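Local coordinates for protein endoribonuclease ToxN (Bacillus thuringiensis, PDB 4ATO) that cleaves RNA between the first and second adenines of AAAAA sequences, acting as the toxin of a type III toxin-antitoxin system paired with the ToxI RNA, at residues Asn112-Leu115 with Lys116-Leu119; Ser146-Gln149 with Lys150-Gly154. All coordinates share one frame; numbering follows the deposited sequence.

Each contact is a short run of about two helical turns, several of whose side chains meet bound RNA. Contact 1 (Asn112-Leu115 with Lys116-Leu119) lies on helix 108-139, and contact 2 (Ser146-Gln149 with Lys150-Gly154) on helix 147-155, the next helix in the chain. Their centres are 33 Å apart, their nearest atoms about 22 Å, and they sit on opposite sides of the chain's centre without touching. Contact 1 meets U10, A11 and C30 of RNA chain B, whereas contact 2 meets U5, G6 and G20 of chain C. One toxin thus holds two RNA chains, in keeping with the triangular heterohexamer in which ToxI connects one ToxN to another.

Contact 1 (Asn112-Leu115 with Lys116-Leu119); sequences NLML and KQYL. With nucleotides of chain B.
Four successive backbone hydrogen bonds run from Lys116, Gln117, Tyr118 and Leu119 back to Asn112, Leu113, Met114 and Leu115, with Leu119 N 2.8 Å from Leu115 O. Asn112 and Lys116 reach out together to the cytosine of C30 of chain B. The lysine, extended beyond a chi1 of -74°, carries its NZ to 2.8 Å from the C30 N3. Asn112 ND2 makes a weak, bent bond to the C30 O2 at 2.6 Å. The amide OD1 accepts from a guanine N2; Lys116 NZ also forms a salt bridge with Asp73 OD2, which would offset some of its charge, and a hydrogen bond to an adenine N1. Helix 108-139 is wedged between the RNA and the antiparallel sheet, with Leu113 and Lys116 touching Ile79 of strand 78-89 and Met114, Gln117 and Tyr118 touching Phe9 of strand 9-12. Leu113 CD2 lies 4.0 Å from Gln117 CG, the two side chains crossing at a slant; Gln117 NE2 bonds to Ile79 O, but its OE1 is buried with no partner in the model. Toward A11, Leu119 CD2 is 3.6 Å from the A11 N7 and Leu115 CD2 3.6 Å from the A11 O4', branched apolar groups fitting base and sugar. Tyrosine suits position 118 by serving base and phosphate alike: U10 C6 lies 3.6 Å above the Tyr118 ring plane, toward its rim, while OH donates to the in-plane phosphate OP1, the modelled separation being unusually short.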
loop_
_atom_site.group_PDB
_atom_site.type_symbol
_atom_site.label_atom_id
_atom_site.label_comp_id
_atom_site.label_asym_id
_atom_site.label_seq_id
_atom_site.Cartn_x
_atom_site.Cartn_y
_atom_site.Cartn_z
ATOM N N ASN A 112 28.452 4.489 11.867
ATOM C CA ASN A 112 27.614 3.787 10.912
ATOM C C ASN A 112 26.414 3.094 11.569
ATOM O O ASN A 112 25.339 3.012 10.975
ATOM C CB ASN A 112 28.434 2.791 10.105
ATOM C CG ASN A 112 27.596 2.047 9.094
ATOM O OD1 ASN A 112 27.145 2.618 8.093
ATOM N ND2 ASN A 112 27.377 0.762 9.348
ATOM N N LEU A 113 26.610 2.602 12.790
ATOM C CA LEU A 113 25.526 2.041 13.589
ATOM C C LEU A 113 24.486 3.139 13.765
ATOM O O LEU A 113 23.288 2.955 13.530
ATOM C CB LEU A 113 26.066 1.636 14.960
ATOM C CG LEU A 113 25.340 0.671 15.910
ATOM C CD1 LEU A 113 25.484 1.114 17.370
ATOM C CD2 LEU A 113 23.893 0.415 15.565
ATOM N N MET A 114 24.977 4.295 14.167
ATOM C CA MET A 114 24.134 5.456 14.405
ATOM C C MET A 114 23.357 5.879 13.142
ATOM O O MET A 114 22.205 6.291 13.227
ATOM C CB MET A 114 25.021 6.595 14.892
ATOM C CG MET A 114 24.358 7.526 15.835
ATOM S SD MET A 114 25.240 7.576 17.399
ATOM C CE MET A 114 23.972 8.366 18.357
ATOM N N LEU A 115 23.991 5.781 11.975
ATOM C CA LEU A 115 23.283 6.036 10.722
ATOM C C LEU A 115 22.123 5.051 10.555
ATOM O O LEU A 115 21.009 5.457 10.241
ATOM C CB LEU A 115 24.233 5.965 9.520
ATOM C CG LEU A 115 23.649 6.227 8.125
ATOM C CD1 LEU A 115 23.012 7.607 8.047
ATOM C CD2 LEU A 115 24.721 6.086 7.062
ATOM N N LYS A 116 22.389 3.762 10.769
ATOM C CA LYS A 116 21.341 2.744 10.657
ATOM C C LYS A 116 20.194 3.067 11.602
ATOM O O LYS A 116 19.020 2.940 11.248
ATOM C CB LYS A 116 21.887 1.353 10.972
ATOM C CG LYS A 116 22.775 0.761 9.875
ATOM C CD LYS A 116 23.081 -0.672 10.192
ATOM C CE LYS A 116 23.884 -1.349 9.104
ATOM N NZ LYS A 116 24.001 -2.797 9.435
ATOM N N GLN A 117 20.543 3.499 12.806
ATOM C CA GLN A 117 19.539 3.824 13.802
ATOM C C GLN A 117 18.733 5.023 13.329
ATOM O O GLN A 117 17.513 5.059 13.495
ATOM C CB GLN A 117 20.192 4.094 15.154
ATOM C CG GLN A 117 20.734 2.822 15.830
ATOM C CD GLN A 117 21.429 3.115 17.145
ATOM O OE1 GLN A 117 22.233 4.049 17.243
ATOM N NE2 GLN A 117 21.119 2.323 18.168
ATOM N N TYR A 118 19.414 5.993 12.718
ATOM C CA TYR A 118 18.722 7.150 12.177
ATOM C C TYR A 118 17.772 6.741 11.051
ATOM O O TYR A 118 16.637 7.178 11.020
ATOM C CB TYR A 118 19.679 8.243 11.679
ATOM C CG TYR A 118 18.913 9.368 11.020
ATOM C CD1 TYR A 118 18.183 10.273 11.789
ATOM C CD2 TYR A 118 18.870 9.499 9.635
ATOM C CE1 TYR A 118 17.453 11.296 11.206
ATOM C CE2 TYR A 118 18.136 10.521 9.036
ATOM C CZ TYR A 118 17.431 11.420 9.834
ATOM O OH TYR A 118 16.692 12.440 9.272
ATOM N N LEU A 119 18.237 5.906 10.129
ATOM C CA LEU A 119 17.386 5.523 9.012
ATOM C C LEU A 119 16.152 4.766 9.496
ATOM O O LEU A 119 15.064 4.982 8.979
ATOM C CB LEU A 119 18.155 4.727 7.962
ATOM C CG LEU A 119 19.296 5.451 7.232
ATOM C CD1 LEU A 119 19.901 4.543 6.171
ATOM C CD2 LEU A 119 18.827 6.740 6.599
ATOM P P U B 10 17.462 13.672 5.975
ATOM O OP1 U B 10 16.635 12.814 6.857
ATOM O OP2 U B 10 17.098 15.105 5.828
ATOM O "O5'" U B 10 18.990 13.551 6.371
ATOM C "C5'" U B 10 19.448 13.977 7.647
ATOM C "C4'" U B 10 20.953 14.048 7.703
ATOM O "O4'" U B 10 21.352 14.474 9.033
ATOM C "C3'" U B 10 21.676 12.726 7.452
ATOM O "O3'" U B 10 22.962 12.989 6.875
ATOM C "C2'" U B 10 21.863 12.192 8.864
ATOM O "O2'" U B 10 22.898 11.249 9.000
ATOM C "C1'" U B 10 22.161 13.481 9.630
ATOM N N1 U B 10 21.828 13.427 11.061
ATOM C C2 U B 10 22.855 13.647 11.961
ATOM O O2 U B 10 23.999 13.861 11.621
ATOM N N3 U B 10 22.500 13.625 13.285
ATOM C C4 U B 10 21.236 13.384 13.786
ATOM O O4 U B 10 21.074 13.377 15.010
ATOM C C5 U B 10 20.220 13.169 12.792
ATOM C C6 U B 10 20.536 13.204 11.492
ATOM P P C B 30 32.368 -5.381 5.040
ATOM O OP1 C B 30 33.822 -5.577 5.261
ATOM O OP2 C B 30 31.493 -6.580 4.957
ATOM O "O5'" C B 30 31.790 -4.363 6.118
ATOM C "C5'" C B 30 32.552 -3.248 6.559
ATOM C "C4'" C B 30 31.742 -2.356 7.466
ATOM O "O4'" C B 30 30.506 -1.988 6.804
ATOM C "C3'" C B 30 31.282 -2.979 8.779
ATOM O "O3'" C B 30 32.277 -2.961 9.783
ATOM C "C2'" C B 30 30.063 -2.148 9.132
ATOM O "O2'" C B 30 30.451 -0.904 9.697
ATOM C "C1'" C B 30 29.465 -1.885 7.751
ATOM N N1 C B 30 28.402 -2.860 7.406
ATOM C C2 C B 30 27.159 -2.715 8.035
ATOM O O2 C B 30 27.002 -1.796 8.856
ATOM N N3 C B 30 26.161 -3.580 7.750
ATOM C C4 C B 30 26.355 -4.563 6.874
ATOM N N4 C B 30 25.325 -5.380 6.634
ATOM C C5 C B 30 27.608 -4.733 6.209
ATOM C C6 C B 30 28.596 -3.872 6.510
ATOM P P A B 11 23.184 12.869 5.285
ATOM O OP1 A B 11 24.541 13.396 4.993
ATOM O OP2 A B 11 22.018 13.501 4.622
ATOM O "O5'" A B 11 23.150 11.303 5.049
ATOM C "C5'" A B 11 24.114 10.451 5.651
ATOM C "C4'" A B 11 24.598 9.413 4.679
ATOM O "O4'" A B 11 23.592 8.378 4.546
ATOM C "C3'" A B 11 24.862 9.928 3.272
ATOM O "O3'" A B 11 25.947 9.213 2.716
ATOM C "C2'" A B 11 23.589 9.570 2.526
ATOM O "O2'" A B 11 23.755 9.424 1.135
ATOM C "C1'" A B 11 23.193 8.258 3.195
ATOM N N9 A B 11 21.756 8.003 3.191
ATOM C C8 A B 11 20.788 8.878 3.613
ATOM N N7 A B 11 19.573 8.386 3.521
ATOM C C5 A B 11 19.752 7.101 3.040
ATOM C C6 A B 11 18.843 6.075 2.735
ATOM N N6 A B 11 17.521 6.202 2.882
ATOM N N1 A B 11 19.341 4.910 2.255
ATOM C C2 A B 11 20.666 4.808 2.110
ATOM N N3 A B 11 21.616 5.707 2.365
ATOM C C4 A B 11 21.092 6.848 2.826
#

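Contact 2 (Ser146-Gln149 with Lys150-Gly154). With nucleotides of chain C.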
loop_
_atom_site.group_PDB
_atom_site.type_symbol
_atom_site.label_atom_id
_atom_site.label_comp_id
_atom_site.label_asym_id
_atom_site.label_seq_id
_atom_site.Cartn_x
_atom_site.Cartn_y
_atom_site.Cartn_z
ATOM N N SER A 146 -5.244 3.540 37.749
ATOM C CA SER A 146 -5.728 2.261 37.266
ATOM C C SER A 146 -4.638 1.208 37.464
ATOM O O SER A 146 -3.521 1.523 37.875
ATOM C CB SER A 146 -6.036 2.365 35.778
ATOM O OG SER A 146 -4.855 2.700 35.067
ATOM N N HIS A 147 -4.966 -0.042 37.161
ATOM C CA HIS A 147 -3.976 -1.107 37.118
ATOM C C HIS A 147 -2.782 -0.684 36.226
ATOM O O HIS A 147 -1.621 -0.799 36.621
ATOM C CB HIS A 147 -4.629 -2.380 36.575
ATOM C CG HIS A 147 -3.812 -3.618 36.766
ATOM N ND1 HIS A 147 -3.918 -4.414 37.885
ATOM C CD2 HIS A 147 -2.877 -4.202 35.980
ATOM C CE1 HIS A 147 -3.082 -5.431 37.785
ATOM N NE2 HIS A 147 -2.440 -5.329 36.635
ATOM N N LYS A 148 -3.073 -0.168 35.037
ATOM C CA LYS A 148 -2.011 0.185 34.091
ATOM C C LYS A 148 -1.150 1.335 34.584
ATOM O O LYS A 148 0.075 1.272 34.535
ATOM C CB LYS A 148 -2.577 0.561 32.723
ATOM C CG LYS A 148 -1.468 0.808 31.680
ATOM C CD LYS A 148 -2.027 1.110 30.285
ATOM C CE LYS A 148 -2.776 -0.096 29.704
ATOM N NZ LYS A 148 -3.082 0.087 28.252
ATOM N N GLN A 149 -1.807 2.397 35.027
ATOM C CA GLN A 149 -1.127 3.577 35.547
ATOM C C GLN A 149 -0.189 3.253 36.703
ATOM O O GLN A 149 0.866 3.863 36.835
ATOM C CB GLN A 149 -2.152 4.641 35.950
ATOM C CG GLN A 149 -2.838 5.260 34.733
ATOM C CD GLN A 149 -4.162 5.930 35.065
ATOM O OE1 GLN A 149 -4.683 5.796 36.173
ATOM N NE2 GLN A 149 -4.707 6.656 34.100
ATOM N N LYS A 150 -0.566 2.280 37.526
ATOM C CA LYS A 150 0.316 1.797 38.586
ATOM C C LYS A 150 1.574 1.147 38.003
ATOM O O LYS A 150 2.685 1.424 38.444
ATOM C CB LYS A 150 -0.416 0.805 39.494
ATOM C CG LYS A 150 0.017 0.847 40.950
ATOM C CD LYS A 150 -0.249 2.224 41.569
ATOM C CE LYS A 150 1.049 2.989 41.828
ATOM N NZ LYS A 150 0.835 4.419 42.194
ATOM N N PHE A 151 1.397 0.289 37.002
ATOM C CA PHE A 151 2.539 -0.325 36.334
ATOM C C PHE A 151 3.436 0.744 35.725
ATOM O O PHE A 151 4.658 0.727 35.911
ATOM C CB PHE A 151 2.081 -1.288 35.238
ATOM C CG PHE A 151 3.121 -1.531 34.179
ATOM C CD1 PHE A 151 4.234 -2.321 34.449
ATOM C CD2 PHE A 151 2.996 -0.961 32.921
ATOM C CE1 PHE A 151 5.201 -2.552 33.474
ATOM C CE2 PHE A 151 3.962 -1.187 31.934
ATOM C CZ PHE A 151 5.063 -1.985 32.210
ATOM N N LEU A 152 2.817 1.686 35.013
ATOM C CA LEU A 152 3.572 2.723 34.312
ATOM C C LEU A 152 4.336 3.587 35.301
ATOM O O LEU A 152 5.511 3.869 35.091
ATOM C CB LEU A 152 2.658 3.577 33.410
ATOM C CG LEU A 152 2.122 2.852 32.164
ATOM C CD1 LEU A 152 1.063 3.671 31.440
ATOM C CD2 LEU A 152 3.264 2.503 31.223
ATOM N N LYS A 153 3.676 3.987 36.387
ATOM C CA LYS A 153 4.328 4.804 37.413
ATOM C C LYS A 153 5.539 4.111 38.003
ATOM O O LYS A 153 6.552 4.756 38.281
ATOM C CB LYS A 153 3.352 5.195 38.532
ATOM C CG LYS A 153 2.418 6.326 38.145
ATOM C CD LYS A 153 1.435 6.651 39.265
ATOM C CE LYS A 153 0.470 7.765 38.867
ATOM N NZ LYS A 153 -0.566 7.294 37.911
ATOM N N GLY A 154 5.434 2.797 38.186
ATOM C CA GLY A 154 6.520 2.021 38.756
ATOM C C GLY A 154 7.722 1.929 37.827
ATOM O O GLY A 154 8.864 2.022 38.266
ATOM P P U C 5 5.878 -7.155 31.667
ATOM O OP1 U C 5 6.846 -8.272 31.620
ATOM O OP2 U C 5 5.246 -6.711 30.406
ATOM O "O5'" U C 5 4.747 -7.445 32.759
ATOM C "C5'" U C 5 5.084 -7.641 34.126
ATOM C "C4'" U C 5 3.943 -7.276 35.047
ATOM O "O4'" U C 5 3.757 -5.831 35.077
ATOM C "C3'" U C 5 2.572 -7.801 34.663
ATOM O "O3'" U C 5 2.393 -9.173 34.974
ATOM C "C2'" U C 5 1.655 -6.868 35.436
ATOM O "O2'" U C 5 1.642 -7.199 36.819
ATOM C "C1'" U C 5 2.386 -5.534 35.264
ATOM N N1 U C 5 1.887 -4.801 34.075
ATOM C C2 U C 5 0.644 -4.202 34.219
ATOM O O2 U C 5 0.023 -4.230 35.269
ATOM N N3 U C 5 0.166 -3.551 33.106
ATOM C C4 U C 5 0.794 -3.455 31.878
ATOM O O4 U C 5 0.238 -2.842 30.964
ATOM C C5 U C 5 2.065 -4.117 31.803
ATOM C C6 U C 5 2.558 -4.762 32.872
ATOM P P G C 6 1.696 -10.158 33.914
ATOM O OP1 G C 6 1.465 -11.458 34.599
ATOM O OP2 G C 6 2.524 -10.140 32.684
ATOM O "O5'" G C 6 0.308 -9.451 33.631
ATOM C "C5'" G C 6 -0.672 -9.333 34.644
ATOM C "C4'" G C 6 -1.744 -8.363 34.237
ATOM O "O4'" G C 6 -1.137 -7.107 33.835
ATOM C "C3'" G C 6 -2.585 -8.786 33.046
ATOM O "O3'" G C 6 -3.657 -9.623 33.427
ATOM C "C2'" G C 6 -3.027 -7.454 32.445
ATOM O "O2'" G C 6 -4.135 -6.923 33.156
ATOM C "C1'" G C 6 -1.811 -6.574 32.719
ATOM N N9 G C 6 -0.874 -6.532 31.578
ATOM C C8 G C 6 0.308 -7.223 31.425
ATOM N N7 G C 6 0.927 -6.958 30.301
ATOM C C5 G C 6 0.106 -6.027 29.676
ATOM C C6 G C 6 0.250 -5.360 28.428
ATOM O O6 G C 6 1.169 -5.456 27.605
ATOM N N1 G C 6 -0.822 -4.507 28.179
ATOM C C2 G C 6 -1.892 -4.312 29.021
ATOM N N2 G C 6 -2.833 -3.442 28.618
ATOM N N3 G C 6 -2.029 -4.925 30.184
ATOM C C4 G C 6 -1.002 -5.756 30.448
ATOM P P G C 20 -5.594 3.049 24.327
ATOM O OP1 G C 20 -5.271 3.820 23.105
ATOM O OP2 G C 20 -5.308 3.654 25.642
ATOM O "O5'" G C 20 -7.096 2.556 24.270
ATOM C "C5'" G C 20 -7.555 1.731 23.207
ATOM C "C4'" G C 20 -8.659 0.808 23.660
ATOM O "O4'" G C 20 -8.076 -0.315 24.373
ATOM C "C3'" G C 20 -9.679 1.432 24.618
ATOM O "O3'" G C 20 -10.950 0.826 24.413
ATOM C "C2'" G C 20 -9.153 1.010 25.980
ATOM O "O2'" G C 20 -10.127 0.995 26.998
ATOM C "C1'" G C 20 -8.635 -0.393 25.669
ATOM N N9 G C 20 -7.606 -0.867 26.591
ATOM C C8 G C 20 -6.268 -0.571 26.591
ATOM N N7 G C 20 -5.620 -1.158 27.558
ATOM C C5 G C 20 -6.592 -1.878 28.231
ATOM C C6 G C 20 -6.480 -2.708 29.369
ATOM O O6 G C 20 -5.456 -2.967 30.013
ATOM N N1 G C 20 -7.717 -3.244 29.728
ATOM C C2 G C 20 -8.906 -3.008 29.066
ATOM N N2 G C 20 -10.005 -3.612 29.552
ATOM N N3 G C 20 -9.014 -2.230 28.004
ATOM C C4 G C 20 -7.826 -1.705 27.651
#
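A capping box starts helix 147-155, with Ser146 as its N-cap, and the turn that follows joins Ser146-Gln149 to Lys150-Gly154 through bonds such as Lys150 N to Ser146 O. Serine suits the place because its short hydroxyl folds back: OG accepts from Gln149 N at 3.1 Å, nearly straight at 170°. Gln149 returns the bond, its OE1 taking Ser146 N at 2.8 Å, and its NE2 donates to Asp138 OD1 of helix 108-139, so both ends of the amide are held. Further along, Lys148 and Leu152, one turn apart, run alongside each other, with Lys148 CG 3.8 Å from Leu152 CD1. The leucine fills the side toward helix 108-139, where it touches Asp138 and Val139. Lys148 starts with its CG opposite the backbone N (chi1 -175°) and bends at chi3, carrying its amine to RNA chain C: NZ donates to the G20 N7 at 2.9 Å, as well as to Gln66 OE1 and a cytosine O2. Such a flexible, positively charged chain can satisfy several acceptors at once. Lys153 runs back alongside Gln149, its CG 3.2 Å from the Gln149 O. Phe151 offers a flat apolar face to U5, whose C6 sits 3.3 Å above the ring plane, over its centre. The flat His147 ring reaches two nucleotides: its edge, at NE2, faces the G6 O4', and its CD2 lies 3.0 Å from the U5 O2.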